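Local coordinates for protein putative RnfG subunit of electron transport complex (Thermotoga maritima, PDB 3DCZ) that probably serves as an FMN-binding subunit of a membrane-bound Rnf complex that couples electron transfer to ion translocation across the membrane, at residues S115-D120 with S136-F141; G89-F94 with V191-N196. All blocks are in the same frame, centred on the assembly; numbering follows the deposited sequence. Where two conformers were deposited one is given.

Contact 1: S115-D120 with S136-F141. With EDO (1,2-ethanediol), chain E.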
loop_
_atom_site.group_PDB
_atom_site.type_symbol
_atom_site.label_atom_id
_atom_site.label_comp_id
_atom_site.label_asym_id
_atom_site.label_seq_id
_atom_site.Cartn_x
_atom_site.Cartn_y
_atom_site.Cartn_z
ATOM N N SER A 115 1.578 -1.921 4.671
ATOM C CA SER A 115 1.282 -3.182 4.010
ATOM C C SER A 115 0.626 -2.977 2.684
ATOM O O SER A 115 0.116 -1.914 2.391
ATOM C CB SER A 115 0.425 -4.073 4.910
ATOM O OG SER A 115 0.140 -5.342 4.379
ATOM N N VAL A 116 0.680 -4.005 1.874
ATOM C CA VAL A 116 0.216 -3.971 0.496
ATOM C C VAL A 116 -0.423 -5.304 0.170
ATOM O O VAL A 116 0.073 -6.353 0.622
ATOM C CB VAL A 116 1.434 -3.806 -0.483
ATOM C CG1 VAL A 116 0.978 -3.782 -1.918
ATOM C CG2 VAL A 116 2.255 -2.589 -0.120
ATOM N N ARG A 117 -1.485 -5.280 -0.638
ATOM C CA ARG A 117 -2.078 -6.510 -1.180
ATOM C C ARG A 117 -2.489 -6.228 -2.611
ATOM O O ARG A 117 -3.295 -5.334 -2.843
ATOM C CB ARG A 117 -3.303 -6.926 -0.363
ATOM C CG ARG A 117 -4.088 -8.100 -0.956
ATOM C CD ARG A 117 -3.432 -9.426 -0.650
ATOM N NE ARG A 117 -4.127 -10.117 0.444
ATOM C CZ ARG A 117 -3.560 -10.958 1.303
ATOM N NH1 ARG A 117 -2.251 -11.221 1.262
ATOM N NH2 ARG A 117 -4.316 -11.514 2.250
ATOM N N VAL A 118 -1.964 -7.006 -3.543
ATOM C CA VAL A 118 -2.290 -6.865 -4.948
ATOM C C VAL A 118 -3.436 -7.821 -5.196
ATOM O O VAL A 118 -3.324 -9.023 -4.885
ATOM C CB VAL A 118 -1.040 -7.213 -5.836
ATOM C CG1 VAL A 118 -1.369 -6.989 -7.282
ATOM C CG2 VAL A 118 0.157 -6.353 -5.431
ATOM N N ILE A 119 -4.548 -7.313 -5.730
ATOM C CA ILE A 119 -5.707 -8.157 -6.065
ATOM C C ILE A 119 -5.752 -8.336 -7.574
ATOM O O ILE A 119 -5.820 -7.389 -8.333
ATOM C CB ILE A 119 -7.068 -7.563 -5.621
ATOM C CG1 ILE A 119 -7.095 -7.216 -4.136
ATOM C CG2 ILE A 119 -8.167 -8.569 -5.868
ATOM C CD1 ILE A 119 -8.237 -6.297 -3.790
ATOM N N ASP A 120 -5.669 -9.581 -8.018
ATOM C CA ASP A 120 -5.754 -9.864 -9.433
ATOM C C ASP A 120 -7.100 -10.478 -9.698
ATOM O O ASP A 120 -7.337 -11.634 -9.357
ATOM C CB ASP A 120 -4.641 -10.820 -9.838
ATOM C CG ASP A 120 -4.706 -11.200 -11.291
ATOM O OD1 ASP A 120 -5.700 -10.842 -11.976
ATOM O OD2 ASP A 120 -3.762 -11.878 -11.748
ATOM N N SER A 136 4.152 -14.328 -0.545
ATOM C CA SER A 136 5.450 -14.132 0.083
ATOM C C SER A 136 6.244 -13.109 -0.737
ATOM O O SER A 136 7.001 -12.344 -0.173
ATOM C CB SER A 136 6.245 -15.440 0.276
ATOM O OG SER A 136 6.833 -15.967 -0.921
ATOM N N ILE A 137 6.079 -13.105 -2.066
ATOM C CA ILE A 137 6.717 -12.123 -2.940
ATOM C C ILE A 137 6.242 -10.722 -2.555
ATOM O O ILE A 137 7.003 -9.766 -2.514
ATOM C CB ILE A 137 6.359 -12.378 -4.440
ATOM C CG1 ILE A 137 6.889 -13.740 -4.912
ATOM C CG2 ILE A 137 6.931 -11.280 -5.333
ATOM C CD1 ILE A 137 6.594 -14.040 -6.377
ATOM N N GLN A 138 4.950 -10.614 -2.255
ATOM C CA GLN A 138 4.382 -9.308 -1.938
ATOM C C GLN A 138 4.968 -8.704 -0.653
ATOM O O GLN A 138 4.977 -7.478 -0.480
ATOM C CB GLN A 138 2.849 -9.356 -1.879
ATOM C CG GLN A 138 2.218 -9.507 -3.284
ATOM C CD GLN A 138 0.706 -9.680 -3.261
ATOM O OE1 GLN A 138 -0.010 -8.974 -2.563
ATOM N NE2 GLN A 138 0.220 -10.632 -4.056
ATOM N N ARG A 139 5.468 -9.546 0.257
ATOM C CA ARG A 139 6.055 -9.041 1.507
ATOM C C ARG A 139 7.379 -8.326 1.254
ATOM O O ARG A 139 7.873 -7.660 2.116
ATOM C CB ARG A 139 6.236 -10.160 2.557
ATOM C CG ARG A 139 4.943 -10.626 3.153
ATOM C CD ARG A 139 5.078 -11.760 4.192
ATOM N NE ARG A 139 3.751 -12.333 4.401
ATOM C CZ ARG A 139 2.775 -11.746 5.095
ATOM N NH1 ARG A 139 2.985 -10.633 5.760
ATOM N NH2 ARG A 139 1.588 -12.301 5.152
ATOM N N ARG A 140 7.943 -8.475 0.058
ATOM C CA ARG A 140 9.143 -7.717 -0.306
ATOM C C ARG A 140 8.845 -6.212 -0.388
ATOM O O ARG A 140 9.779 -5.404 -0.329
ATOM C CB ARG A 140 9.722 -8.196 -1.650
ATOM C CG ARG A 140 10.201 -9.647 -1.674
ATOM C CD ARG A 140 11.357 -9.834 -0.735
ATOM N NE ARG A 140 11.978 -11.165 -0.819
ATOM C CZ ARG A 140 12.944 -11.519 -1.666
ATOM N NH1 ARG A 140 13.424 -10.685 -2.569
ATOM N NH2 ARG A 140 13.428 -12.750 -1.611
ATOM N N PHE A 141 7.561 -5.865 -0.488
ATOM C CA PHE A 141 7.135 -4.471 -0.727
ATOM C C PHE A 141 6.829 -3.677 0.563
ATOM O O PHE A 141 6.554 -2.477 0.500
ATOM C CB PHE A 141 5.887 -4.441 -1.616
ATOM C CG PHE A 141 6.124 -4.862 -3.029
ATOM C CD1 PHE A 141 6.293 -6.203 -3.340
ATOM C CD2 PHE A 141 6.179 -3.942 -4.047
ATOM C CE1 PHE A 141 6.490 -6.618 -4.657
ATOM C CE2 PHE A 141 6.387 -4.348 -5.351
ATOM C CZ PHE A 141 6.535 -5.670 -5.651
HETATM C C1 EDO E . 0.830 -9.386 8.519
HETATM O O1 EDO E . 1.352 -8.837 7.327
HETATM C C2 EDO E . -0.343 -10.287 8.209
HETATM O O2 EDO E . 0.080 -11.518 7.615
HETATM O O HOH W 1 0.187 -9.078 0.317
#
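Val-118 and Gln-138 carry the polar part of this contact, in which a side-chain amide docks on a strand at the border of the sheet. Gln-138 reaches over from a short 3-10 turn with its chain extended beyond CG (chi2 175°), and its OE1 accepts the backbone N-H of Val-118 at 2.9 Å. The bond is nearly straight at hydrogen (173°), although the donor stands well above the amide plane. A water donates to the same OE1 and, at 2.7 Å, to Val-116 O, so two donors grip the amide oxygen and the water bridges it to the strand. Van der Waals contact accompanies the bond: Val-118 CB and CG2 lie against the amide, CB at 4.0 Å from Gln-138 CD. The apolar pair is Val-116 CG2 with Phe-141 CB, at 4.3 Å. Nearby, in the conformer given, Arg-139 NH1 and NH2 donate hydrogen bonds to the two oxygens of an ethanediol, probably from the crystallisation liquor. Strand 110-120 pairs with strand 98-107; the Arg-117 side chain touches helix 22-31, while Val-116 and Phe-141 pack against helix 188-206.

Contact 2: G89-F94 with V191-N196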
loop_
_atom_site.group_PDB
_atom_site.type_symbol
_atom_site.label_atom_id
_atom_site.label_comp_id
_atom_site.label_asym_id
_atom_site.label_seq_id
_atom_site.Cartn_x
_atom_site.Cartn_y
_atom_site.Cartn_z
ATOM N N GLY A 89 -4.891 1.556 -5.954
ATOM C CA GLY A 89 -4.262 2.154 -7.086
ATOM C C GLY A 89 -4.061 1.223 -8.251
ATOM O O GLY A 89 -4.171 -0.012 -8.130
ATOM N N TYR A 90 -3.799 1.849 -9.379
ATOM C CA TYR A 90 -3.607 1.186 -10.653
ATOM C C TYR A 90 -2.422 1.810 -11.398
ATOM O O TYR A 90 -2.241 3.016 -11.370
ATOM C CB TYR A 90 -4.851 1.391 -11.530
ATOM C CG TYR A 90 -4.677 0.956 -12.972
ATOM C CD1 TYR A 90 -4.815 -0.378 -13.359
ATOM C CD2 TYR A 90 -4.315 1.888 -13.950
ATOM C CE1 TYR A 90 -4.627 -0.737 -14.686
ATOM C CE2 TYR A 90 -4.139 1.527 -15.259
ATOM C CZ TYR A 90 -4.282 0.226 -15.619
ATOM O OH TYR A 90 -4.067 -0.055 -16.966
ATOM N N ALA A 91 -1.664 1.002 -12.115
ATOM C CA ALA A 91 -0.714 1.486 -13.098
ATOM C C ALA A 91 -0.767 0.587 -14.317
ATOM O O ALA A 91 -1.042 -0.601 -14.197
ATOM C CB ALA A 91 0.728 1.536 -12.507
ATOM N N PRO A 92 -0.523 1.169 -15.496
ATOM C CA PRO A 92 -0.427 0.325 -16.718
ATOM C C PRO A 92 0.607 -0.810 -16.536
ATOM O O PRO A 92 1.650 -0.604 -15.953
ATOM C CB PRO A 92 -0.003 1.308 -17.802
ATOM C CG PRO A 92 -0.345 2.668 -17.301
ATOM C CD PRO A 92 -0.317 2.597 -15.776
ATOM N N GLY A 93 0.290 -2.013 -16.995
ATOM C CA GLY A 93 1.067 -3.215 -16.643
ATOM C C GLY A 93 0.141 -4.117 -15.836
ATOM O O GLY A 93 0.347 -5.326 -15.757
ATOM N N PHE A 94 -0.888 -3.523 -15.239
ATOM C CA PHE A 94 -1.978 -4.281 -14.650
ATOM C C PHE A 94 -2.985 -4.664 -15.723
ATOM O O PHE A 94 -2.602 -4.906 -16.870
ATOM C CB PHE A 94 -2.638 -3.478 -13.553
ATOM C CG PHE A 94 -1.740 -3.223 -12.388
ATOM C CD1 PHE A 94 -0.550 -3.925 -12.229
ATOM C CD2 PHE A 94 -2.094 -2.294 -11.438
ATOM C CE1 PHE A 94 0.245 -3.683 -11.138
ATOM C CE2 PHE A 94 -1.271 -2.041 -10.378
ATOM C CZ PHE A 94 -0.103 -2.735 -10.242
ATOM N N VAL A 191 3.497 -2.222 -9.670
ATOM C CA VAL A 191 3.093 -2.156 -8.239
ATOM C C VAL A 191 3.756 -0.968 -7.532
ATOM O O VAL A 191 3.095 -0.194 -6.841
ATOM C CB VAL A 191 3.400 -3.453 -7.486
ATOM C CG1 VAL A 191 2.993 -3.346 -5.972
ATOM C CG2 VAL A 191 2.693 -4.634 -8.156
ATOM N N VAL A 192 5.069 -0.841 -7.684
ATOM C CA VAL A 192 5.801 0.293 -7.132
ATOM C C VAL A 192 5.223 1.630 -7.614
ATOM O O VAL A 192 5.057 2.576 -6.845
ATOM C CB VAL A 192 7.301 0.143 -7.463
ATOM C CG1 VAL A 192 8.068 1.484 -7.411
ATOM C CG2 VAL A 192 7.915 -0.897 -6.540
ATOM N N THR A 193 4.883 1.714 -8.903
ATOM C CA THR A 193 4.338 2.962 -9.445
ATOM C C THR A 193 3.029 3.320 -8.758
ATOM O O THR A 193 2.833 4.466 -8.316
ATOM C CB THR A 193 4.154 2.853 -10.963
ATOM O OG1 THR A 193 5.455 2.739 -11.581
ATOM C CG2 THR A 193 3.461 4.090 -11.535
ATOM N N ALA A 194 2.124 2.347 -8.681
ATOM C CA ALA A 194 0.849 2.524 -7.973
ATOM C C ALA A 194 1.055 3.018 -6.521
ATOM O O ALA A 194 0.423 3.983 -6.060
ATOM C CB ALA A 194 0.044 1.216 -8.005
ATOM N N LEU A 195 1.968 2.370 -5.815
ATOM C CA LEU A 195 2.290 2.731 -4.424
ATOM C C LEU A 195 2.805 4.179 -4.340
ATOM O O LEU A 195 2.385 4.961 -3.480
ATOM C CB LEU A 195 3.322 1.744 -3.856
ATOM C CG LEU A 195 2.736 0.363 -3.575
ATOM C CD1 LEU A 195 3.874 -0.605 -3.202
ATOM C CD2 LEU A 195 1.637 0.409 -2.462
ATOM N N ASN A 196 3.703 4.537 -5.255
ATOM C CA ASN A 196 4.223 5.874 -5.287
ATOM C C ASN A 196 3.126 6.919 -5.545
ATOM O O ASN A 196 3.135 8.010 -4.990
ATOM C CB ASN A 196 5.310 5.989 -6.345
ATOM C CG ASN A 196 6.644 5.435 -5.900
ATOM O OD1 ASN A 196 6.975 5.460 -4.699
ATOM N ND2 ASN A 196 7.442 4.993 -6.863
#
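A helix-on-sheet interface in the FMN-binding fold joins the end of strand 83-90, with the type II beta turn that follows it, to C-terminal helix 188-206. No hydrogen bond crosses between the two segments; the contact is made by small side chains, bare backbone and one aromatic ring. The backbones come nearest at Gly-89, whose CA lies 5.2 Å from Ala-194 CA. With no side chain on Gly-89, the Ala-194 methyl sits directly against the strand backbone, its CB 4.1 Å from Gly-89 C and equally near Tyr-90 N. Two residues on, Ala-91 CB points at the helix and meets the methyl branch of Thr-193, 3.9 Å from its CG2. Thr-193 CG2 lies anti to its own backbone N, while OG1 stays on the helix as a hydrogen-bond partner of Arg-189 O.

The chain then reverses from Ala-91 to Phe-94, closed by a 3.1 Å bond from Phe-94 N to Ala-91 O. The reversal brings Phe-94 back to the helix with CG anti to its carbonyl carbon (chi1 -65°). Its ring enters obliquely, CE2 at 4.2 Å from Ala-194 CB, with Val-100 of strand 98-107 also touching the Phe-94 side chain. At the leading end of the ring, CZ approaches Val-191 N to 3.7 Å, and the Phe-94 and Val-191 side chains cross at about a right angle, with CZ 4.0 Å from Val-191 CG2.

In the fold
Contacts 1 and 2 have centres about 12 Å apart and reach the same five-stranded antiparallel sheet, contact 1 at an outermost strand, 110-120, and contact 2 at strand 83-90, with strand 98-107 between them. Both segments of contact 1 fall in the chain between the two segments of contact 2. They meet at helix 188-206: Phe-141 CE2 lies 3.6 Å from Val-191 CG1, Val-118 CG2 touches Val-191 CG2, and Val-116 packs on Leu-195. Val-191 thus faces Phe-94 with one methyl and Phe-141 with the other. The helix and the 136-141 turn pack on one sheet; the helix begins just after Thr-185, the predicted site of FMN attachment, which is not modelled and carries no flavin here.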